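Local atomic coordinates of putative phosphohydrolase (Shewanella amazonensis, PDB entry 3M1T), a protein that is of unproven function but is probably a phosphohydrolase or signal-transduction protein, with an all-helical HDOD domain related to HD phosphodiesterases. Residues K19-L24 with S43-L48; K36-K41 with L77-L82; L53-S58 with V86-V91; G93-V98 with H138-L143. All coordinates share one frame; numbering follows the deposited sequence.

How the contacts relate
All four contacts lie in the helical HDOD domain, and helix 79-94 runs past every one of them. It supplies a segment to contacts 2, 3 and 4 and packs on contact 1, where V86 CG1 lies 3.7 Å from L24 CD2. Contacts 1 and 2, with centres about 13 Å apart, are joined by a 2.8 Å salt bridge from K41 NZ to E23 OE1. Contacts 2 and 3 meet where L77 packs on A56. Contact 4 is tied to contact 3 by V91 CG1 on I140 CD1, 3.5 Å apart, and lies about 25 Å from contact 2 between centres.

Contact 1: K19-L24 with S43-L48; sequences KAIAEL and SHDPVL
I21 and L48 form the closest touch between segments 19-24 and 43-48, with I21 CD1 resting 3.6 Å from L48 CD1. The two side chains pass at a slant and meet through one methyl each. The same I21 methyl also lies 4.0 Å from D45 OD2, an apolar group laid beside a carboxylate oxygen. CG1 of I21 stands anti to the carbonyl carbon (chi1 -64°), and a further bend at chi2 (-67°) brings CD1 round to the other segment. One turn later L24 points at L48 tip to tip: L24 CD2 reaches the fork of the leucine, 4.0 Å from L48 CD1 and about as far from CD2. L48 was modelled in two conformers, and these contacts belong to one of them.

The second shell helps to position L48. D45 is the N-cap of helix 46-56, and its OD1 accepts a nearly straight bond of 3.0 Å from L48 N (173°). The amide approaches from well above the carboxylate plane. This arrangement meets one of the amides that the first helical turn leaves without a backbone acceptor, and the negative charge probably suits the helix start. D45 O in turn accepts from S49 OG. L42 flanks both leucines, and A90 of helix 79-94 touches I21 and L48. An aspartate N-cap followed by a proline thus opens helix 46-56 at the turn that docks on helix 19-29, in the helical bundle of the HDOD fold.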
loop_
_atom_site.group_PDB
_atom_site.type_symbol
_atom_site.label_atom_id
_atom_site.label_comp_id
_atom_site.label_asym_id
_atom_site.label_seq_id
_atom_site.Cartn_x
_atom_site.Cartn_y
_atom_site.Cartn_z
ATOM N N LYS A 19 -5.409 15.461 -14.297
ATOM C CA LYS A 19 -4.202 16.251 -14.467
ATOM C C LYS A 19 -3.694 16.864 -13.149
ATOM O O LYS A 19 -2.535 16.780 -12.842
ATOM C CB LYS A 19 -4.431 17.314 -15.561
ATOM C CG LYS A 19 -3.279 18.223 -15.834
ATOM C CD LYS A 19 -3.599 19.222 -16.987
ATOM N N ALA A 20 -4.574 17.495 -12.371
ATOM C CA ALA A 20 -4.075 18.209 -11.185
ATOM C C ALA A 20 -3.561 17.266 -10.152
ATOM O O ALA A 20 -2.670 17.600 -9.380
ATOM C CB ALA A 20 -5.199 19.100 -10.542
ATOM N N ILE A 21 -4.121 16.044 -10.092
ATOM C CA ILE A 21 -3.627 15.056 -9.144
ATOM C C ILE A 21 -2.259 14.479 -9.592
ATOM O O ILE A 21 -1.353 14.323 -8.803
ATOM C CB ILE A 21 -4.657 13.899 -8.968
ATOM C CG1 ILE A 21 -5.952 14.468 -8.356
ATOM C CG2 ILE A 21 -4.061 12.738 -8.074
ATOM C CD1 ILE A 21 -5.776 14.955 -6.921
ATOM N N ALA A 22 -2.129 14.171 -10.871
ATOM C CA ALA A 22 -0.859 13.769 -11.430
ATOM C C ALA A 22 0.214 14.831 -11.143
ATOM O O ALA A 22 1.351 14.517 -10.757
ATOM C CB ALA A 22 -1.003 13.480 -12.978
ATOM N N GLU A 23 -0.185 16.102 -11.288
ATOM C CA GLU A 23 0.805 17.181 -11.072
ATOM C C GLU A 23 1.161 17.248 -9.602
ATOM O O GLU A 23 2.311 17.435 -9.228
ATOM C CB GLU A 23 0.293 18.510 -11.527
ATOM C CG GLU A 23 0.146 18.611 -13.041
ATOM C CD GLU A 23 -0.557 19.833 -13.518
ATOM O OE1 GLU A 23 -1.156 20.570 -12.676
ATOM O OE2 GLU A 23 -0.606 20.059 -14.774
ATOM N N LEU A 24 0.145 17.089 -8.742
ATOM C CA LEU A 24 0.412 17.046 -7.285
ATOM C C LEU A 24 1.367 15.918 -6.882
ATOM O O LEU A 24 2.266 16.105 -6.067
ATOM C CB LEU A 24 -0.896 16.950 -6.489
ATOM C CG LEU A 24 -0.754 16.821 -4.965
ATOM C CD1 LEU A 24 -0.152 18.100 -4.358
ATOM C CD2 LEU A 24 -2.125 16.527 -4.340
ATOM N N SER A 43 -3.143 23.802 -1.636
ATOM C CA SER A 43 -4.129 24.892 -1.346
ATOM C C SER A 43 -5.284 24.945 -2.379
ATOM O O SER A 43 -6.400 25.364 -2.041
ATOM C CB SER A 43 -3.424 26.252 -1.232
ATOM O OG SER A 43 -3.079 26.815 -2.493
ATOM N N HIS A 44 -5.036 24.497 -3.609
ATOM C CA HIS A 44 -6.079 24.498 -4.636
ATOM C C HIS A 44 -7.027 23.297 -4.558
ATOM O O HIS A 44 -7.955 23.213 -5.348
ATOM C CB HIS A 44 -5.423 24.566 -6.012
ATOM C CG HIS A 44 -4.684 25.854 -6.242
ATOM N ND1 HIS A 44 -5.314 27.007 -6.616
ATOM C CD2 HIS A 44 -3.365 26.159 -6.121
ATOM C CE1 HIS A 44 -4.416 27.979 -6.735
ATOM N NE2 HIS A 44 -3.217 27.479 -6.460
ATOM N N ASP A 45 -6.781 22.372 -3.638
ATOM C CA ASP A 45 -7.657 21.189 -3.506
ATOM C C ASP A 45 -8.020 21.067 -2.030
ATOM O O ASP A 45 -7.423 20.294 -1.283
ATOM C CB ASP A 45 -6.976 19.931 -4.027
ATOM C CG ASP A 45 -7.955 18.772 -4.192
ATOM O OD1 ASP A 45 -9.026 18.795 -3.522
ATOM O OD2 ASP A 45 -7.675 17.877 -5.015
ATOM N N PRO A 46 -8.989 21.885 -1.595
ATOM C CA PRO A 46 -9.383 21.858 -0.195
ATOM C C PRO A 46 -9.967 20.508 0.233
ATOM O O PRO A 46 -9.804 20.153 1.395
ATOM C CB PRO A 46 -10.411 23.023 -0.079
ATOM C CG PRO A 46 -10.751 23.392 -1.458
ATOM C CD PRO A 46 -9.610 23.010 -2.317
ATOM N N VAL A 47 -10.616 19.758 -0.672
ATOM C CA VAL A 47 -11.167 18.458 -0.321
ATOM C C VAL A 47 -10.056 17.454 -0.011
ATOM O O VAL A 47 -10.070 16.770 1.022
ATOM C CB VAL A 47 -12.069 17.907 -1.445
ATOM C CG1 VAL A 47 -12.554 16.450 -1.147
ATOM C CG2 VAL A 47 -13.283 18.868 -1.643
ATOM N N LEU A 48 -9.077 17.362 -0.909
ATOM C CA LEU A 48 -7.941 16.500 -0.657
ATOM C C LEU A 48 -7.147 16.976 0.571
ATOM O O LEU A 48 -6.697 16.145 1.370
ATOM C CB LEU A 48 -7.060 16.397 -1.908
ATOM C CG LEU A 48 -5.887 15.436 -1.854
ATOM C CD1 LEU A 48 -5.613 14.914 -3.298
ATOM C CD2 LEU A 48 -4.685 16.154 -1.256
#

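Contact 2: K36-K41 with L77-L82; sequences KAVSEK and LGMQTL
V38 meets M79 and L82 with no flat group between them: neither ring, amide nor carboxylate lends a face or an edge, and the touching surfaces are aliphatic, chiefly methyl groups. M79, a selenomethionine, reaches across tip to tip with V38, its terminal CE 3.7 Å from V38 CG2 and 4.2 Å from V38 CB. The reach depends on a bent chain. CG lies anti to the backbone N (chi1 -153°), and turns at chi2 and chi3 then carry CE over to the valine, spanning backbones whose CA atoms are still 9.1 Å apart. The other valine branch, CG1, turns to L82, where CD2 is a looser neighbour at 4.4 Å.

V27 and V28 of helix 19-29 also press on V38, while L82 is backed by A73 and V74 of helix 70-77 and by V52 of helix 46-56, so the contact is buried among several helices. M79 and L82, in the first turn of helix 79-94, face helix 35-43, and the carbonyl oxygen of G78 receives L82 N. With a positive phi of 88°, G78 both ends helix 70-77 and stands as N-cap of helix 79-94, a glycine break joining two consecutive helices of the HDOD domain.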
loop_
_atom_site.group_PDB
_atom_site.type_symbol
_atom_site.label_atom_id
_atom_site.label_comp_id
_atom_site.label_asym_id
_atom_site.label_seq_id
_atom_site.Cartn_x
_atom_site.Cartn_y
_atom_site.Cartn_z
ATOM N N LYS A 36 6.890 25.522 0.022
ATOM C CA LYS A 36 6.001 26.430 -0.709
ATOM C C LYS A 36 5.295 25.712 -1.861
ATOM O O LYS A 36 4.085 25.841 -2.035
ATOM C CB LYS A 36 6.810 27.599 -1.279
ATOM C CG LYS A 36 6.001 28.729 -1.829
ATOM C CD LYS A 36 6.878 29.960 -2.070
ATOM C CE LYS A 36 6.059 31.148 -2.552
ATOM N NZ LYS A 36 6.841 32.451 -2.456
ATOM N N ALA A 37 6.060 24.963 -2.651
ATOM C CA ALA A 37 5.518 24.324 -3.830
ATOM C C ALA A 37 4.442 23.326 -3.438
ATOM O O ALA A 37 3.370 23.264 -4.071
ATOM C CB ALA A 37 6.590 23.637 -4.601
ATOM N N VAL A 38 4.738 22.526 -2.421
ATOM C CA VAL A 38 3.790 21.499 -1.953
ATOM C C VAL A 38 2.540 22.157 -1.351
ATOM O O VAL A 38 1.393 21.779 -1.687
ATOM C CB VAL A 38 4.416 20.541 -0.913
ATOM C CG1 VAL A 38 3.332 19.672 -0.298
ATOM C CG2 VAL A 38 5.514 19.650 -1.566
ATOM N N SER A 39 2.767 23.163 -0.484
ATOM C CA SER A 39 1.652 23.888 0.165
ATOM C C SER A 39 0.778 24.612 -0.841
ATOM O O SER A 39 -0.460 24.495 -0.777
ATOM C CB SER A 39 2.175 24.870 1.212
ATOM O OG SER A 39 3.028 24.154 2.098
ATOM N N GLU A 40 1.401 25.318 -1.780
ATOM C CA GLU A 40 0.617 26.013 -2.787
ATOM C C GLU A 40 -0.220 25.020 -3.607
ATOM O O GLU A 40 -1.400 25.277 -3.832
ATOM C CB GLU A 40 1.482 26.888 -3.678
ATOM C CG GLU A 40 1.967 28.102 -2.909
ATOM C CD GLU A 40 2.751 29.095 -3.735
ATOM O OE1 GLU A 40 3.083 28.810 -4.919
ATOM O OE2 GLU A 40 3.038 30.178 -3.162
ATOM N N LYS A 41 0.372 23.904 -4.026
ATOM C CA LYS A 41 -0.370 22.975 -4.896
ATOM C C LYS A 41 -1.598 22.441 -4.143
ATOM O O LYS A 41 -2.691 22.371 -4.695
ATOM C CB LYS A 41 0.552 21.851 -5.351
ATOM C CG LYS A 41 0.009 21.031 -6.505
ATOM C CD LYS A 41 -0.031 21.830 -7.775
ATOM C CE LYS A 41 -0.475 21.018 -8.992
ATOM N NZ LYS A 41 -0.386 21.743 -10.308
ATOM N N LEU A 77 4.432 17.902 11.693
ATOM C CA LEU A 77 4.776 16.524 11.303
ATOM C C LEU A 77 6.040 16.392 10.467
ATOM O O LEU A 77 6.597 15.303 10.368
ATOM C CB LEU A 77 3.608 15.870 10.557
ATOM C CG LEU A 77 2.304 15.723 11.342
ATOM C CD1 LEU A 77 1.190 15.205 10.451
ATOM C CD2 LEU A 77 2.510 14.807 12.529
ATOM N N GLY A 78 6.471 17.483 9.840
ATOM C CA GLY A 78 7.637 17.462 8.971
ATOM C C GLY A 78 7.177 17.104 7.574
ATOM O O GLY A 78 6.116 16.500 7.401
HETATM N N MSE A 79 7.947 17.476 6.563
HETATM C CA MSE A 79 7.463 17.202 5.226
HETATM C C MSE A 79 7.528 15.773 4.772
HETATM O O MSE A 79 6.717 15.381 3.940
HETATM C CB MSE A 79 8.114 18.030 4.154
HETATM C CG MSE A 79 7.079 18.142 2.996
HETATM SE SE MSE A 79 6.921 19.916 2.658
HETATM C CE MSE A 79 8.061 19.846 1.049
ATOM N N GLN A 80 8.492 14.998 5.270
ATOM C CA GLN A 80 8.603 13.622 4.834
ATOM C C GLN A 80 7.261 12.941 5.157
ATOM O O GLN A 80 6.678 12.249 4.312
ATOM C CB GLN A 80 9.839 12.913 5.455
ATOM N N THR A 81 6.735 13.174 6.355
ATOM C CA THR A 81 5.435 12.621 6.727
ATOM C C THR A 81 4.295 13.234 5.916
ATOM O O THR A 81 3.423 12.510 5.444
ATOM C CB THR A 81 5.161 12.800 8.247
ATOM O OG1 THR A 81 6.138 12.048 8.962
ATOM C CG2 THR A 81 3.784 12.281 8.619
ATOM N N LEU A 82 4.296 14.552 5.763
ATOM C CA LEU A 82 3.229 15.239 4.998
ATOM C C LEU A 82 3.148 14.676 3.575
ATOM O O LEU A 82 2.079 14.345 3.102
ATOM C CB LEU A 82 3.446 16.758 4.941
ATOM C CG LEU A 82 2.407 17.588 4.171
ATOM C CD1 LEU A 82 1.062 17.456 4.877
ATOM C CD2 LEU A 82 2.830 19.031 4.028
#

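Contact 3: L53-S58 with V86-V91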
loop_
_atom_site.group_PDB
_atom_site.type_symbol
_atom_site.label_atom_id
_atom_site.label_comp_id
_atom_site.label_asym_id
_atom_site.label_seq_id
_atom_site.Cartn_x
_atom_site.Cartn_y
_atom_site.Cartn_z
ATOM N N LEU A 53 -5.466 16.186 6.361
ATOM C CA LEU A 53 -5.477 16.570 7.762
ATOM C C LEU A 53 -6.229 15.572 8.656
ATOM O O LEU A 53 -5.823 15.340 9.796
ATOM C CB LEU A 53 -6.050 17.983 7.922
ATOM C CG LEU A 53 -5.152 19.109 7.402
ATOM C CD1 LEU A 53 -5.865 20.464 7.524
ATOM C CD2 LEU A 53 -3.797 19.147 8.126
ATOM N N ARG A 54 -7.301 14.962 8.156
ATOM C CA ARG A 54 -7.962 13.893 8.914
ATOM C C ARG A 54 -7.045 12.710 9.169
ATOM O O ARG A 54 -7.076 12.108 10.258
ATOM C CB ARG A 54 -9.195 13.390 8.174
ATOM C CG ARG A 54 -10.369 14.383 8.204
ATOM C CD ARG A 54 -11.685 13.699 7.910
ATOM N NE ARG A 54 -11.762 13.104 6.568
ATOM C CZ ARG A 54 -11.959 13.799 5.435
ATOM N NH1 ARG A 54 -12.067 15.111 5.461
ATOM N NH2 ARG A 54 -12.068 13.168 4.271
ATOM N N LEU A 55 -6.255 12.356 8.158
ATOM C CA LEU A 55 -5.257 11.295 8.334
ATOM C C LEU A 55 -4.192 11.731 9.320
ATOM O O LEU A 55 -3.766 10.929 10.156
ATOM C CB LEU A 55 -4.601 10.906 7.010
ATOM C CG LEU A 55 -5.531 10.212 6.008
ATOM C CD1 LEU A 55 -4.744 9.853 4.752
ATOM C CD2 LEU A 55 -6.175 8.966 6.576
ATOM N N ALA A 56 -3.789 12.988 9.246
ATOM C CA ALA A 56 -2.755 13.512 10.118
ATOM C C ALA A 56 -3.240 13.606 11.563
ATOM O O ALA A 56 -2.424 13.569 12.470
ATOM C CB ALA A 56 -2.294 14.865 9.663
ATOM N N ASN A 57 -4.546 13.750 11.769
ATOM C CA ASN A 57 -5.093 13.784 13.127
ATOM C C ASN A 57 -5.489 12.420 13.733
ATOM O O ASN A 57 -6.013 12.377 14.832
ATOM C CB ASN A 57 -6.272 14.765 13.171
ATOM C CG ASN A 57 -5.817 16.208 12.995
ATOM O OD1 ASN A 57 -4.929 16.678 13.706
ATOM N ND2 ASN A 57 -6.414 16.915 12.036
ATOM N N SER A 58 -5.238 11.322 13.029
ATOM C CA SER A 58 -5.534 10.002 13.582
ATOM C C SER A 58 -4.562 9.526 14.683
ATOM O O SER A 58 -4.814 8.489 15.310
ATOM C CB SER A 58 -5.592 8.983 12.458
ATOM O OG SER A 58 -6.705 9.264 11.644
ATOM N N VAL A 86 -0.119 13.025 1.753
ATOM C CA VAL A 86 -0.652 13.565 0.477
ATOM C C VAL A 86 -0.767 12.444 -0.526
ATOM O O VAL A 86 -1.767 12.297 -1.176
ATOM C CB VAL A 86 0.200 14.740 -0.077
ATOM C CG1 VAL A 86 -0.303 15.141 -1.456
ATOM C CG2 VAL A 86 0.169 15.909 0.909
ATOM N N ILE A 87 0.284 11.615 -0.643
ATOM C CA ILE A 87 0.255 10.501 -1.573
ATOM C C ILE A 87 -0.906 9.610 -1.236
ATOM O O ILE A 87 -1.672 9.217 -2.100
ATOM C CB ILE A 87 1.579 9.730 -1.543
ATOM C CG1 ILE A 87 2.681 10.594 -2.139
ATOM C CG2 ILE A 87 1.429 8.367 -2.318
ATOM C CD1 ILE A 87 4.104 10.091 -1.818
ATOM N N ALA A 88 -1.006 9.202 0.038
ATOM C CA ALA A 88 -2.125 8.369 0.463
ATOM C C ALA A 88 -3.484 8.937 0.125
ATOM O O ALA A 88 -4.359 8.235 -0.437
ATOM C CB ALA A 88 -2.030 8.054 2.026
ATOM N N SER A 89 -3.650 10.239 0.387
ATOM C CA SER A 89 -4.948 10.897 0.182
ATOM C C SER A 89 -5.273 10.980 -1.307
ATOM O O SER A 89 -6.407 10.770 -1.729
ATOM C CB SER A 89 -4.937 12.278 0.799
ATOM O OG SER A 89 -4.738 12.154 2.183
ATOM N N ALA A 90 -4.249 11.213 -2.111
ATOM C CA ALA A 90 -4.438 11.266 -3.563
ATOM C C ALA A 90 -4.839 9.902 -4.140
ATOM O O ALA A 90 -5.764 9.800 -4.959
ATOM C CB ALA A 90 -3.187 11.806 -4.268
ATOM N N VAL A 91 -4.123 8.861 -3.729
ATOM C CA VAL A 91 -4.420 7.530 -4.168
ATOM C C VAL A 91 -5.845 7.094 -3.758
ATOM O O VAL A 91 -6.599 6.587 -4.596
ATOM C CB VAL A 91 -3.340 6.542 -3.661
ATOM C CG1 VAL A 91 -3.770 5.109 -3.921
ATOM C CG2 VAL A 91 -1.947 6.867 -4.311
#
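L55 packs on A88 and S89, where helix 46-56 lies against helix 79-94 in the all-helical HDOD fold. Along 86-91, V86 comes first; its side chain leaves this interface and packs on V28 and V52. I87 likewise serves helix 19-29, touching V28 and N29. A88 then offers its CB to L55 CD1 at 4.2 Å, a small methyl against the end of the leucine.

S89 comes nearer still. Its OG lies 3.4 Å from that same L55 CD1, an oxygen packed against a methyl. The hydroxyl is occupied along its own helix: chi1 of -62° sets OG beside the backbone N, from where it bonds to the carbonyl of L85 one turn back. The buried polar atom is thereby satisfied and still serves as a packing surface. S89 O is also used, accepting from R51 NH1, a second tie between the two helices. The backbone N of A90 bonds to V86 O.

Across the interface, L274 of the chain's C-terminal tail also leans on L55. That tail is gripped by R54, whose NE and NH2 bond to the carbonyls of Q273 and L274. Beyond L55 the helix gives out at A56. The backbone N of N57 still makes a helical bond to L53 O (2.8 Å), and S58 N follows with a longer one to L55 O, 3.3 Å.

Contact 4: G93-V98 with H138-L143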
loop_
_atom_site.group_PDB
_atom_site.type_symbol
_atom_site.label_atom_id
_atom_site.label_comp_id
_atom_site.label_asym_id
_atom_site.label_seq_id
_atom_site.Cartn_x
_atom_site.Cartn_y
_atom_site.Cartn_z
ATOM N N GLY A 93 -8.385 8.974 -3.169
ATOM C CA GLY A 93 -9.335 9.736 -3.973
ATOM C C GLY A 93 -9.491 9.236 -5.389
ATOM O O GLY A 93 -10.513 9.498 -6.022
ATOM N N ALA A 94 -8.452 8.618 -5.932
ATOM C CA ALA A 94 -8.449 8.125 -7.288
ATOM C C ALA A 94 -9.050 6.707 -7.316
ATOM O O ALA A 94 -9.274 6.234 -8.390
ATOM C CB ALA A 94 -7.063 8.136 -7.834
ATOM N N VAL A 95 -9.378 6.107 -6.163
ATOM C CA VAL A 95 -10.018 4.746 -6.161
ATOM C C VAL A 95 -11.535 4.772 -5.913
ATOM O O VAL A 95 -11.993 5.120 -4.808
ATOM C CB VAL A 95 -9.269 3.826 -5.200
ATOM C CG1 VAL A 95 -10.038 2.463 -4.918
ATOM C CG2 VAL A 95 -7.835 3.611 -5.725
ATOM N N PRO A 96 -12.313 4.376 -6.948
ATOM C CA PRO A 96 -13.792 4.368 -6.918
ATOM C C PRO A 96 -14.386 3.294 -6.021
ATOM O O PRO A 96 -13.641 2.445 -5.497
ATOM C CB PRO A 96 -14.170 4.055 -8.372
ATOM C CG PRO A 96 -12.993 3.303 -8.924
ATOM C CD PRO A 96 -11.775 3.928 -8.272
ATOM N N LYS A 97 -15.706 3.343 -5.826
ATOM C CA LYS A 97 -16.385 2.198 -5.218
ATOM C C LYS A 97 -16.091 0.972 -6.112
ATOM O O LYS A 97 -15.880 1.084 -7.342
ATOM C CB LYS A 97 -17.891 2.480 -4.994
ATOM C CG LYS A 97 -18.132 3.647 -3.985
ATOM C CD LYS A 97 -19.457 3.582 -3.226
ATOM C CE LYS A 97 -19.493 4.610 -2.070
ATOM N NZ LYS A 97 -20.826 4.705 -1.355
ATOM N N VAL A 98 -16.007 -0.171 -5.439
ATOM C CA VAL A 98 -15.802 -1.449 -6.073
ATOM C C VAL A 98 -16.797 -2.360 -5.445
ATOM O O VAL A 98 -16.831 -2.501 -4.207
ATOM C CB VAL A 98 -14.328 -1.970 -5.846
ATOM C CG1 VAL A 98 -14.112 -3.358 -6.443
ATOM C CG2 VAL A 98 -13.332 -1.009 -6.407
ATOM N N HIS A 138 -0.158 -1.409 -2.280
ATOM C CA HIS A 138 0.078 -2.826 -2.555
ATOM C C HIS A 138 -1.115 -3.637 -3.010
ATOM O O HIS A 138 -0.942 -4.659 -3.714
ATOM C CB HIS A 138 0.710 -3.535 -1.325
ATOM C CG HIS A 138 -0.274 -4.021 -0.336
ATOM N ND1 HIS A 138 -0.869 -3.188 0.584
ATOM C CD2 HIS A 138 -0.743 -5.279 -0.064
ATOM C CE1 HIS A 138 -1.650 -3.903 1.373
ATOM N NE2 HIS A 138 -1.613 -5.164 0.972
ATOM N N SER A 139 -2.313 -3.244 -2.592
ATOM C CA SER A 139 -3.495 -4.075 -2.820
ATOM C C SER A 139 -4.435 -3.504 -3.864
ATOM O O SER A 139 -5.535 -4.006 -4.103
ATOM C CB SER A 139 -4.255 -4.296 -1.490
ATOM O OG SER A 139 -5.067 -5.460 -1.612
ATOM N N ILE A 140 -4.035 -2.432 -4.537
ATOM C CA ILE A 140 -4.955 -1.821 -5.489
ATOM C C ILE A 140 -5.273 -2.745 -6.679
ATOM O O ILE A 140 -6.345 -2.640 -7.263
ATOM C CB ILE A 140 -4.467 -0.474 -5.949
ATOM C CG1 ILE A 140 -4.344 0.427 -4.711
ATOM C CG2 ILE A 140 -5.414 0.147 -6.990
ATOM C CD1 ILE A 140 -3.649 1.802 -4.980
ATOM N N GLY A 141 -4.356 -3.632 -7.038
ATOM C CA GLY A 141 -4.589 -4.571 -8.129
ATOM C C GLY A 141 -5.803 -5.457 -7.868
ATOM O O GLY A 141 -6.478 -5.808 -8.827
ATOM N N GLU A 142 -6.061 -5.803 -6.616
ATOM C CA GLU A 142 -7.277 -6.553 -6.237
ATOM C C GLU A 142 -8.517 -5.818 -6.791
ATOM O O GLU A 142 -9.388 -6.375 -7.495
ATOM C CB GLU A 142 -7.331 -6.636 -4.697
ATOM C CG GLU A 142 -8.268 -7.675 -4.109
ATOM C CD GLU A 142 -8.073 -7.886 -2.605
ATOM O OE1 GLU A 142 -7.221 -7.221 -1.964
ATOM O OE2 GLU A 142 -8.793 -8.740 -2.053
ATOM N N LEU A 143 -8.576 -4.533 -6.485
ATOM C CA LEU A 143 -9.681 -3.668 -6.930
ATOM C C LEU A 143 -9.772 -3.552 -8.448
ATOM O O LEU A 143 -10.856 -3.582 -9.032
ATOM C CB LEU A 143 -9.568 -2.288 -6.262
ATOM C CG LEU A 143 -9.517 -2.344 -4.737
ATOM C CD1 LEU A 143 -9.376 -0.954 -4.191
ATOM C CD2 LEU A 143 -10.771 -3.085 -4.102
#
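L143 spreads its two methyls between V95 and V98. V95 crosses L143 at about a right angle, and V95 CG1 meets L143 CD1 at 3.6 Å, the closest approach of the contact. That branch is placed by a chi1 of 169°, which puts CG1 anti to the backbone N. V98 instead runs at a slant to the leucine: its CG2 lies 4.0 Å from L143 CB, and CD2 sits near both valine methyls. Here the backbones draw in, with CA atoms of V98 and L143 6.6 Å apart. I140, one turn earlier, adds a looser touch from its CG2 to V95 CG2 at 4.4 Å.

Around this, W107 of helix 103-124 packs on V95, F101 and F106 on L143, and V146 on V98. H138 and S139, just ahead of I140, take no part in the packing; judging by sequence, they probably stand where HD-superfamily proteins carry their His-Asp doublet, with serine here in place of the acid. Since every touching group is aliphatic, the extended run that follows helix 79-94 is held to the start of helix 140-148 by shape and burial of hydrocarbon, not by directional bonds.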